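Local coordinates for Slr1438 protein (Synechocystis sp., PDB 3K25) that is an aldose 1-epimerase-family protein of unproven function that may bind carbohydrate and act as an isomerase, at residues Ala23-Val28 against Gly33-Trp38; Ser135-Leu138 against Leu143-Glu146; Pro165-Arg170 against Val282-Ser287. All blocks are in the same frame, centred on the assembly; numbering follows the deposited sequence.

Interaction 1: residues Ala23-Val28 against Gly33-Trp38; sequences ARLSLV and GLVTEW
Leu25 and Val35 meet because Leu25 CG (chi1 179°) and Val35 CG1 (chi1 166°) both stand anti to their backbone N. Leu25 CD1 then touches Val35 CG1 at 3.9 Å, with the two side chains crossing at about a right angle. The segments are the strands of an antiparallel beta hairpin. A classic beta bulge interrupts it, with Thr36 and Glu37 both facing Ser26. Ser26 N gives a nearly straight bond to Glu37 O at 2.8 Å. Within the bulge, Thr36 N donates to Ser26 O at 2.8 Å.

Leu25, Leu27, Val35 and Trp38 share one face of the sheet. This face is apolar and packs on Tyr136, Leu138 and Leu143 of the neighbouring large sheet. Ser26, Val28, Leu34 and Glu37 lie on the other face. There Val28 CG1 lies against Thr36 CG2, and the carboxylate of Glu37 forms a salt bridge with Arg50. Past the bulge, Val28 N bonds to Leu34 O, although the position of that oxygen is less certain. Arg24 O lies in the plane of the Trp38 ring, at its edge, 3.6 Å from Trp38 CD1.

Ser26 O has a second donor besides Thr36 N. Thr36 OG1 sits between its own backbone N and carbonyl carbon. From there it bonds to Ser26 O at 3.1 Å, approaching from above the carbonyl plane.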
loop_
_atom_site.group_PDB
_atom_site.type_symbol
_atom_site.label_atom_id
_atom_site.label_comp_id
_atom_site.label_asym_id
_atom_site.label_seq_id
_atom_site.Cartn_x
_atom_site.Cartn_y
_atom_site.Cartn_z
ATOM N N ALA A 23 8.989 -13.194 14.223
ATOM C CA ALA A 23 8.376 -12.468 13.125
ATOM C C ALA A 23 8.889 -12.937 11.768
ATOM O O ALA A 23 10.098 -13.049 11.547
ATOM C CB ALA A 23 8.632 -10.979 13.281
ATOM N N ARG A 24 7.958 -13.214 10.865
ATOM C CA ARG A 24 8.317 -13.637 9.527
ATOM C C ARG A 24 7.424 -12.979 8.485
ATOM O O ARG A 24 6.207 -12.834 8.671
ATOM C CB ARG A 24 8.284 -15.168 9.413
ATOM C CG ARG A 24 7.142 -15.881 10.142
ATOM C CD ARG A 24 7.610 -17.266 10.613
ATOM N NE ARG A 24 8.254 -18.020 9.540
ATOM C CZ ARG A 24 9.327 -18.790 9.707
ATOM N NH1 ARG A 24 9.877 -18.908 10.904
ATOM N NH2 ARG A 24 9.851 -19.438 8.677
ATOM N N LEU A 25 8.046 -12.559 7.391
ATOM C CA LEU A 25 7.323 -11.887 6.325
ATOM C C LEU A 25 7.646 -12.503 4.962
ATOM O O LEU A 25 8.749 -13.025 4.738
ATOM C CB LEU A 25 7.676 -10.393 6.357
ATOM C CG LEU A 25 7.088 -9.412 5.341
ATOM C CD1 LEU A 25 7.063 -8.021 5.972
ATOM C CD2 LEU A 25 7.899 -9.422 4.045
ATOM N N SER A 26 6.671 -12.448 4.065
ATOM C CA SER A 26 6.844 -12.980 2.726
ATOM C C SER A 26 6.677 -11.863 1.709
ATOM O O SER A 26 5.625 -11.228 1.639
ATOM C CB SER A 26 5.823 -14.089 2.453
ATOM O OG SER A 26 5.925 -15.121 3.419
ATOM N N LEU A 27 7.723 -11.625 0.924
ATOM C CA LEU A 27 7.695 -10.589 -0.096
ATOM C C LEU A 27 8.017 -11.198 -1.463
ATOM O O LEU A 27 9.010 -11.900 -1.610
ATOM C CB LEU A 27 8.687 -9.483 0.286
ATOM C CG LEU A 27 9.182 -8.425 -0.699
ATOM C CD1 LEU A 27 8.085 -7.914 -1.590
ATOM C CD2 LEU A 27 9.802 -7.309 0.111
ATOM N N VAL A 28 7.150 -10.970 -2.450
ATOM C CA VAL A 28 7.366 -11.501 -3.792
ATOM C C VAL A 28 7.476 -10.330 -4.790
ATOM O O VAL A 28 6.475 -9.830 -5.319
ATOM C CB VAL A 28 6.237 -12.540 -4.166
ATOM C CG1 VAL A 28 4.966 -12.194 -3.460
ATOM C CG2 VAL A 28 6.014 -12.604 -5.685
ATOM N N GLY A 33 6.693 -5.769 -6.126
ATOM C CA GLY A 33 7.450 -5.523 -4.902
ATOM C C GLY A 33 6.505 -5.621 -3.718
ATOM O O GLY A 33 6.573 -4.849 -2.764
ATOM N N LEU A 34 5.628 -6.611 -3.801
ATOM C CA LEU A 34 4.581 -6.855 -2.832
ATOM C C LEU A 34 4.865 -7.713 -1.606
ATOM O O LEU A 34 5.387 -8.826 -1.713
ATOM C CB LEU A 34 3.371 -7.461 -3.571
ATOM C CG LEU A 34 2.162 -7.928 -2.751
ATOM C CD1 LEU A 34 1.454 -6.708 -2.158
ATOM C CD2 LEU A 34 1.205 -8.727 -3.624
ATOM N N VAL A 35 4.500 -7.170 -0.442
ATOM C CA VAL A 35 4.580 -7.869 0.841
ATOM C C VAL A 35 3.237 -8.610 0.809
ATOM O O VAL A 35 2.186 -7.976 0.743
ATOM C CB VAL A 35 4.545 -6.890 2.051
ATOM C CG1 VAL A 35 4.273 -7.658 3.339
ATOM C CG2 VAL A 35 5.849 -6.157 2.166
ATOM N N THR A 36 3.250 -9.932 0.842
ATOM C CA THR A 36 1.992 -10.656 0.782
ATOM C C THR A 36 1.484 -11.058 2.151
ATOM O O THR A 36 0.330 -10.806 2.483
ATOM C CB THR A 36 2.134 -11.911 -0.058
ATOM O OG1 THR A 36 3.176 -12.723 0.497
ATOM C CG2 THR A 36 2.501 -11.554 -1.481
ATOM N N GLU A 37 2.347 -11.687 2.943
ATOM C CA GLU A 37 1.953 -12.139 4.276
ATOM C C GLU A 37 2.958 -11.731 5.335
ATOM O O GLU A 37 4.145 -11.593 5.054
ATOM C CB GLU A 37 1.789 -13.663 4.293
ATOM C CG GLU A 37 0.962 -14.209 3.144
ATOM C CD GLU A 37 0.547 -15.658 3.343
ATOM O OE1 GLU A 37 1.340 -16.453 3.897
ATOM O OE2 GLU A 37 -0.575 -16.009 2.930
ATOM N N TRP A 38 2.473 -11.546 6.558
ATOM C CA TRP A 38 3.320 -11.152 7.682
ATOM C C TRP A 38 2.778 -11.763 8.970
ATOM O O TRP A 38 1.592 -11.631 9.261
ATOM C CB TRP A 38 3.346 -9.622 7.781
ATOM C CG TRP A 38 4.030 -9.048 8.995
ATOM C CD1 TRP A 38 4.974 -9.651 9.778
ATOM C CD2 TRP A 38 3.859 -7.721 9.523
ATOM N NE1 TRP A 38 5.406 -8.781 10.757
ATOM C CE2 TRP A 38 4.739 -7.591 10.624
ATOM C CE3 TRP A 38 3.050 -6.630 9.168
ATOM C CZ2 TRP A 38 4.836 -6.413 11.376
ATOM C CZ3 TRP A 38 3.147 -5.453 9.915
ATOM C CH2 TRP A 38 4.037 -5.358 11.011
#

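Interaction 2: residues Ser135-Leu138 against Leu143-Glu146; sequences SYQL and LRIE
Ser135 and Glu146 exchange two backbone hydrogen bonds, and Gln137 and Arg144 exchange two more. Ser135 N reaches Glu146 O at 2.7 Å, and Gln137 N reaches Arg144 O at 2.8 Å. Tyr136 faces Ile145, and Leu138 faces Leu143, in the non-hydrogen-bonded pairs.

The apolar contacts lie on the face that carries these last four residues. Ile145 CG2 sits over one face of the Tyr136 ring, 4.1 Å from the centroid and shifted toward the rim, a CH-pi contact. Ile145 CD1 touches Tyr136 CD2 at 3.9 Å. The two strands form a beta hairpin inside an eight-stranded antiparallel sheet, part of the beta-sandwich of the galactose mutarotase fold. This face is covered by the 23-38 hairpin.

The polar side chains occupy the opposite face. Gln137 CG stands anti to the carbonyl carbon (chi1 -50°), and the extended chain carries the amide across Glu146. Gln137 NE2 meets Glu146 OE1 in a weak, bent bond of 2.8 Å. The same nitrogen bonds to Ser135 OG, which has a stronger partner in Asp113. A leucine in place of Gln137 would probably leave Glu146 OE1 without this donor and Ser135 OG without one of its partners. Arg144 lies alongside Gln137, and its NE forms a salt bridge to Glu146 OE2 at 3.1 Å. That oxygen lies in the guanidinium plane, while Arg144 NH1 bonds to Asn283.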
loop_
_atom_site.group_PDB
_atom_site.type_symbol
_atom_site.label_atom_id
_atom_site.label_comp_id
_atom_site.label_asym_id
_atom_site.label_seq_id
_atom_site.Cartn_x
_atom_site.Cartn_y
_atom_site.Cartn_z
ATOM N N SER A 135 12.854 0.160 0.552
ATOM C CA SER A 135 13.579 -0.668 1.494
ATOM C C SER A 135 12.567 -1.212 2.490
ATOM O O SER A 135 11.847 -0.453 3.141
ATOM C CB SER A 135 14.644 0.169 2.215
ATOM O OG SER A 135 15.375 -0.606 3.151
ATOM N N TYR A 136 12.492 -2.533 2.585
ATOM C CA TYR A 136 11.580 -3.159 3.523
ATOM C C TYR A 136 12.439 -3.692 4.659
ATOM O O TYR A 136 13.320 -4.519 4.447
ATOM C CB TYR A 136 10.816 -4.295 2.857
ATOM C CG TYR A 136 10.122 -3.916 1.569
ATOM C CD1 TYR A 136 10.857 -3.614 0.429
ATOM C CD2 TYR A 136 8.729 -3.915 1.474
ATOM C CE1 TYR A 136 10.237 -3.332 -0.771
ATOM C CE2 TYR A 136 8.095 -3.633 0.270
ATOM C CZ TYR A 136 8.859 -3.349 -0.850
ATOM O OH TYR A 136 8.257 -3.139 -2.073
ATOM N N GLN A 137 12.179 -3.192 5.861
ATOM C CA GLN A 137 12.928 -3.575 7.054
ATOM C C GLN A 137 11.992 -4.192 8.071
ATOM O O GLN A 137 10.995 -3.591 8.452
ATOM C CB GLN A 137 13.615 -2.342 7.629
ATOM C CG GLN A 137 14.368 -1.600 6.551
ATOM C CD GLN A 137 14.822 -0.232 6.972
ATOM O OE1 GLN A 137 14.411 0.284 8.007
ATOM N NE2 GLN A 137 15.667 0.378 6.156
ATOM N N LEU A 138 12.326 -5.410 8.488
ATOM C CA LEU A 138 11.533 -6.155 9.456
ATOM C C LEU A 138 12.293 -6.363 10.760
ATOM O O LEU A 138 13.375 -6.939 10.754
ATOM C CB LEU A 138 11.167 -7.521 8.892
ATOM C CG LEU A 138 10.293 -8.336 9.847
ATOM C CD1 LEU A 138 8.840 -7.935 9.608
ATOM C CD2 LEU A 138 10.472 -9.844 9.612
ATOM N N LEU A 143 7.024 -3.374 10.729
ATOM C CA LEU A 143 7.485 -3.368 9.347
ATOM C C LEU A 143 7.591 -1.931 8.887
ATOM O O LEU A 143 6.613 -1.178 8.933
ATOM C CB LEU A 143 6.516 -4.101 8.424
ATOM C CG LEU A 143 6.926 -3.964 6.956
ATOM C CD1 LEU A 143 8.394 -4.284 6.767
ATOM C CD2 LEU A 143 6.066 -4.882 6.137
ATOM N N ARG A 144 8.782 -1.558 8.443
ATOM C CA ARG A 144 9.041 -0.205 7.970
ATOM C C ARG A 144 9.439 -0.290 6.509
ATOM O O ARG A 144 10.237 -1.145 6.126
ATOM C CB ARG A 144 10.190 0.430 8.770
ATOM C CG ARG A 144 10.452 1.892 8.438
ATOM C CD ARG A 144 11.743 2.414 9.085
ATOM N NE ARG A 144 11.845 3.877 9.026
ATOM C CZ ARG A 144 11.009 4.702 9.654
ATOM N NH1 ARG A 144 10.015 4.204 10.389
ATOM N NH2 ARG A 144 11.162 6.020 9.555
ATOM N N ILE A 145 8.867 0.579 5.689
ATOM C CA ILE A 145 9.208 0.600 4.277
ATOM C C ILE A 145 9.680 2.007 4.002
ATOM O O ILE A 145 9.024 2.981 4.377
ATOM C CB ILE A 145 8.011 0.271 3.374
ATOM C CG1 ILE A 145 7.271 -0.953 3.913
ATOM C CG2 ILE A 145 8.510 -0.035 1.966
ATOM C CD1 ILE A 145 6.157 -1.440 3.020
ATOM N N GLU A 146 10.843 2.112 3.380
ATOM C CA GLU A 146 11.408 3.410 3.084
ATOM C C GLU A 146 11.453 3.566 1.580
ATOM O O GLU A 146 11.847 2.648 0.854
ATOM C CB GLU A 146 12.801 3.523 3.705
ATOM C CG GLU A 146 12.797 3.212 5.196
ATOM C CD GLU A 146 14.130 3.482 5.870
ATOM O OE1 GLU A 146 15.174 3.018 5.357
ATOM O OE2 GLU A 146 14.126 4.154 6.928
#

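Interaction 3: residues Pro165-Arg170 against Val282-Ser287; sequences PYFFCR and VNFQVS
Phe284 meets both Phe167 and Pro165 across this contact. No hydrogen bond crosses between the segments. Their backbones stay well apart. The nearest alpha carbons, Pro165 CA and Phe284 CA, are 9.5 Å from each other. Side chains alone span the distance.

The aromatic pair comes first. In Phe167 and in Phe284, CG stands anti to the carbonyl carbon (chi1 -61° and -58°). Each ring is thereby sent into the space between the two strands. Phe167 CZ leads and meets Phe284 CD1 at 3.6 Å. Phe284 CE1 is 3.9 Å from the same Phe167 CZ. Phe284 CD1 lies at the edge of the Phe167 ring, in its plane, while Phe167 CZ meets the Phe284 ring obliquely. The centroids are 5.8 Å apart and the planes are at 62°, so the rings meet obliquely overall.

The proline makes the second apolar contact. Pro165 CG lies 4.0 Å from Phe284 CE1, and the two side chains cross at about a right angle. Phe284 CE1 is therefore approached by both Pro165 and Phe167.

Other apolar residues continue the packing. Phe167 also rests on Ile229 and Leu253, and Phe284 on Trp38. All three residues of the contact are buried. Strand 157-168 belongs to one antiparallel sheet and strand 276-287 to another. Apolar side chains meeting between two such sheets form the core of a beta-sandwich, as in the galactose mutarotase fold of aldose 1-epimerases.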
loop_
_atom_site.group_PDB
_atom_site.type_symbol
_atom_site.label_atom_id
_atom_site.label_comp_id
_atom_site.label_asym_id
_atom_site.label_seq_id
_atom_site.Cartn_x
_atom_site.Cartn_y
_atom_site.Cartn_z
ATOM N N PRO A 165 -2.190 -1.486 2.671
ATOM C CA PRO A 165 -2.176 -2.660 3.555
ATOM C C PRO A 165 -3.543 -3.246 3.909
ATOM O O PRO A 165 -4.486 -2.521 4.236
ATOM C CB PRO A 165 -1.440 -2.152 4.794
ATOM C CG PRO A 165 -1.900 -0.723 4.872
ATOM C CD PRO A 165 -1.786 -0.272 3.406
ATOM N N TYR A 166 -3.626 -4.572 3.841
ATOM C CA TYR A 166 -4.834 -5.313 4.195
ATOM C C TYR A 166 -4.581 -5.965 5.554
ATOM O O TYR A 166 -4.004 -7.053 5.616
ATOM C CB TYR A 166 -5.099 -6.424 3.187
ATOM C CG TYR A 166 -5.563 -5.965 1.833
ATOM C CD1 TYR A 166 -6.899 -6.086 1.465
ATOM C CD2 TYR A 166 -4.660 -5.465 0.899
ATOM C CE1 TYR A 166 -7.326 -5.734 0.202
ATOM C CE2 TYR A 166 -5.073 -5.105 -0.373
ATOM C CZ TYR A 166 -6.410 -5.246 -0.721
ATOM O OH TYR A 166 -6.830 -4.933 -1.996
ATOM N N PHE A 167 -4.996 -5.313 6.637
ATOM C CA PHE A 167 -4.788 -5.878 7.963
ATOM C C PHE A 167 -5.847 -6.915 8.306
ATOM O O PHE A 167 -7.039 -6.717 8.022
ATOM C CB PHE A 167 -4.779 -4.770 8.992
ATOM C CG PHE A 167 -3.687 -3.776 8.769
ATOM C CD1 PHE A 167 -2.356 -4.159 8.889
ATOM C CD2 PHE A 167 -3.984 -2.454 8.434
ATOM C CE1 PHE A 167 -1.336 -3.252 8.684
ATOM C CE2 PHE A 167 -2.972 -1.534 8.226
ATOM C CZ PHE A 167 -1.637 -1.930 8.352
ATOM N N PHE A 168 -5.402 -8.029 8.898
ATOM C CA PHE A 168 -6.310 -9.118 9.263
ATOM C C PHE A 168 -7.317 -8.591 10.256
ATOM O O PHE A 168 -6.959 -7.883 11.192
ATOM C CB PHE A 168 -5.541 -10.294 9.876
ATOM C CG PHE A 168 -6.397 -11.523 10.125
ATOM C CD1 PHE A 168 -7.064 -12.150 9.072
ATOM C CD2 PHE A 168 -6.530 -12.052 11.409
ATOM C CE1 PHE A 168 -7.853 -13.287 9.293
ATOM C CE2 PHE A 168 -7.315 -13.187 11.635
ATOM C CZ PHE A 168 -7.977 -13.803 10.574
ATOM N N CYS A 169 -8.577 -8.942 10.056
ATOM C CA CYS A 169 -9.613 -8.458 10.939
ATOM C C CYS A 169 -10.901 -9.251 10.755
ATOM O O CYS A 169 -11.621 -9.055 9.775
ATOM C CB CYS A 169 -9.862 -6.987 10.635
ATOM S SG CYS A 169 -10.908 -6.165 11.829
ATOM N N ARG A 170 -11.193 -10.133 11.706
ATOM C CA ARG A 170 -12.390 -10.967 11.647
ATOM C C ARG A 170 -13.548 -10.322 12.386
ATOM O O ARG A 170 -14.575 -9.998 11.793
ATOM C CB ARG A 170 -12.095 -12.337 12.255
ATOM C CG ARG A 170 -13.229 -13.342 12.156
ATOM C CD ARG A 170 -12.814 -14.649 12.815
ATOM N NE ARG A 170 -11.621 -15.221 12.190
ATOM C CZ ARG A 170 -10.827 -16.122 12.765
ATOM N NH1 ARG A 170 -11.091 -16.560 13.991
ATOM N NH2 ARG A 170 -9.765 -16.586 12.116
ATOM N N VAL A 282 6.858 4.741 5.614
ATOM C CA VAL A 282 5.607 4.375 6.252
ATOM C C VAL A 282 5.989 3.306 7.271
ATOM O O VAL A 282 6.903 2.523 7.040
ATOM C CB VAL A 282 4.607 3.814 5.242
ATOM C CG1 VAL A 282 3.340 3.425 5.955
ATOM C CG2 VAL A 282 4.301 4.865 4.183
ATOM N N ASN A 283 5.310 3.285 8.409
ATOM C CA ASN A 283 5.643 2.315 9.442
ATOM C C ASN A 283 4.421 1.564 9.936
ATOM O O ASN A 283 3.314 2.096 9.976
ATOM C CB ASN A 283 6.321 3.018 10.618
ATOM C CG ASN A 283 7.126 2.065 11.483
ATOM O OD1 ASN A 283 8.289 1.764 11.188
ATOM N ND2 ASN A 283 6.507 1.578 12.556
ATOM N N PHE A 284 4.633 0.308 10.300
ATOM C CA PHE A 284 3.554 -0.524 10.795
ATOM C C PHE A 284 3.995 -1.161 12.101
ATOM O O PHE A 284 4.960 -1.918 12.139
ATOM C CB PHE A 284 3.210 -1.577 9.751
ATOM C CG PHE A 284 2.815 -0.989 8.430
ATOM C CD1 PHE A 284 1.612 -0.294 8.295
ATOM C CD2 PHE A 284 3.669 -1.083 7.325
ATOM C CE1 PHE A 284 1.266 0.301 7.083
ATOM C CE2 PHE A 284 3.328 -0.491 6.108
ATOM C CZ PHE A 284 2.120 0.206 5.989
ATOM N N GLN A 285 3.288 -0.826 13.174
ATOM C CA GLN A 285 3.617 -1.339 14.492
ATOM C C GLN A 285 2.475 -2.162 15.067
ATOM O O GLN A 285 1.325 -1.726 15.068
ATOM C CB GLN A 285 3.916 -0.170 15.432
ATOM C CG GLN A 285 4.494 -0.572 16.762
ATOM C CD GLN A 285 5.928 -1.026 16.637
ATOM O OE1 GLN A 285 6.829 -0.225 16.365
ATOM N NE2 GLN A 285 6.152 -2.322 16.822
ATOM N N VAL A 286 2.783 -3.362 15.540
ATOM C CA VAL A 286 1.756 -4.190 16.155
ATOM C C VAL A 286 2.031 -4.243 17.663
ATOM O O VAL A 286 3.185 -4.314 18.101
ATOM C CB VAL A 286 1.715 -5.628 15.551
ATOM C CG1 VAL A 286 2.975 -6.394 15.883
ATOM C CG2 VAL A 286 0.507 -6.364 16.075
ATOM N N SER A 287 0.964 -4.171 18.453
ATOM C CA SER A 287 1.072 -4.207 19.911
ATOM C C SER A 287 0.081 -5.203 20.479
ATOM O O SER A 287 -0.990 -5.409 19.907
ATOM C CB SER A 287 0.788 -2.825 20.501
ATOM O OG SER A 287 1.803 -1.910 20.140
#

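How the interactions relate
The three interactions follow one another along the chain, each closing before the next opens. Their centres lie 11 to 13 Å apart. Interaction 1 belongs to a small four-stranded sheet. Interaction 2 lies in the large eight-stranded antiparallel sheet. Interaction 3 joins that sheet to a third one, through strand 276-287. Strands 142-151 and 276-287 are neighbours, tied by probable backbone bonds such as Phe284 N to Leu143 O at 2.8 Å. Trp38 CH2 of interaction 1 packs near Leu143 N and Phe284 O, and Leu25 CD1 packs on Leu143 CD2. The contacts thus link three sheets, largely through apolar side chains, as in the beta-sandwich of the galactose mutarotase fold.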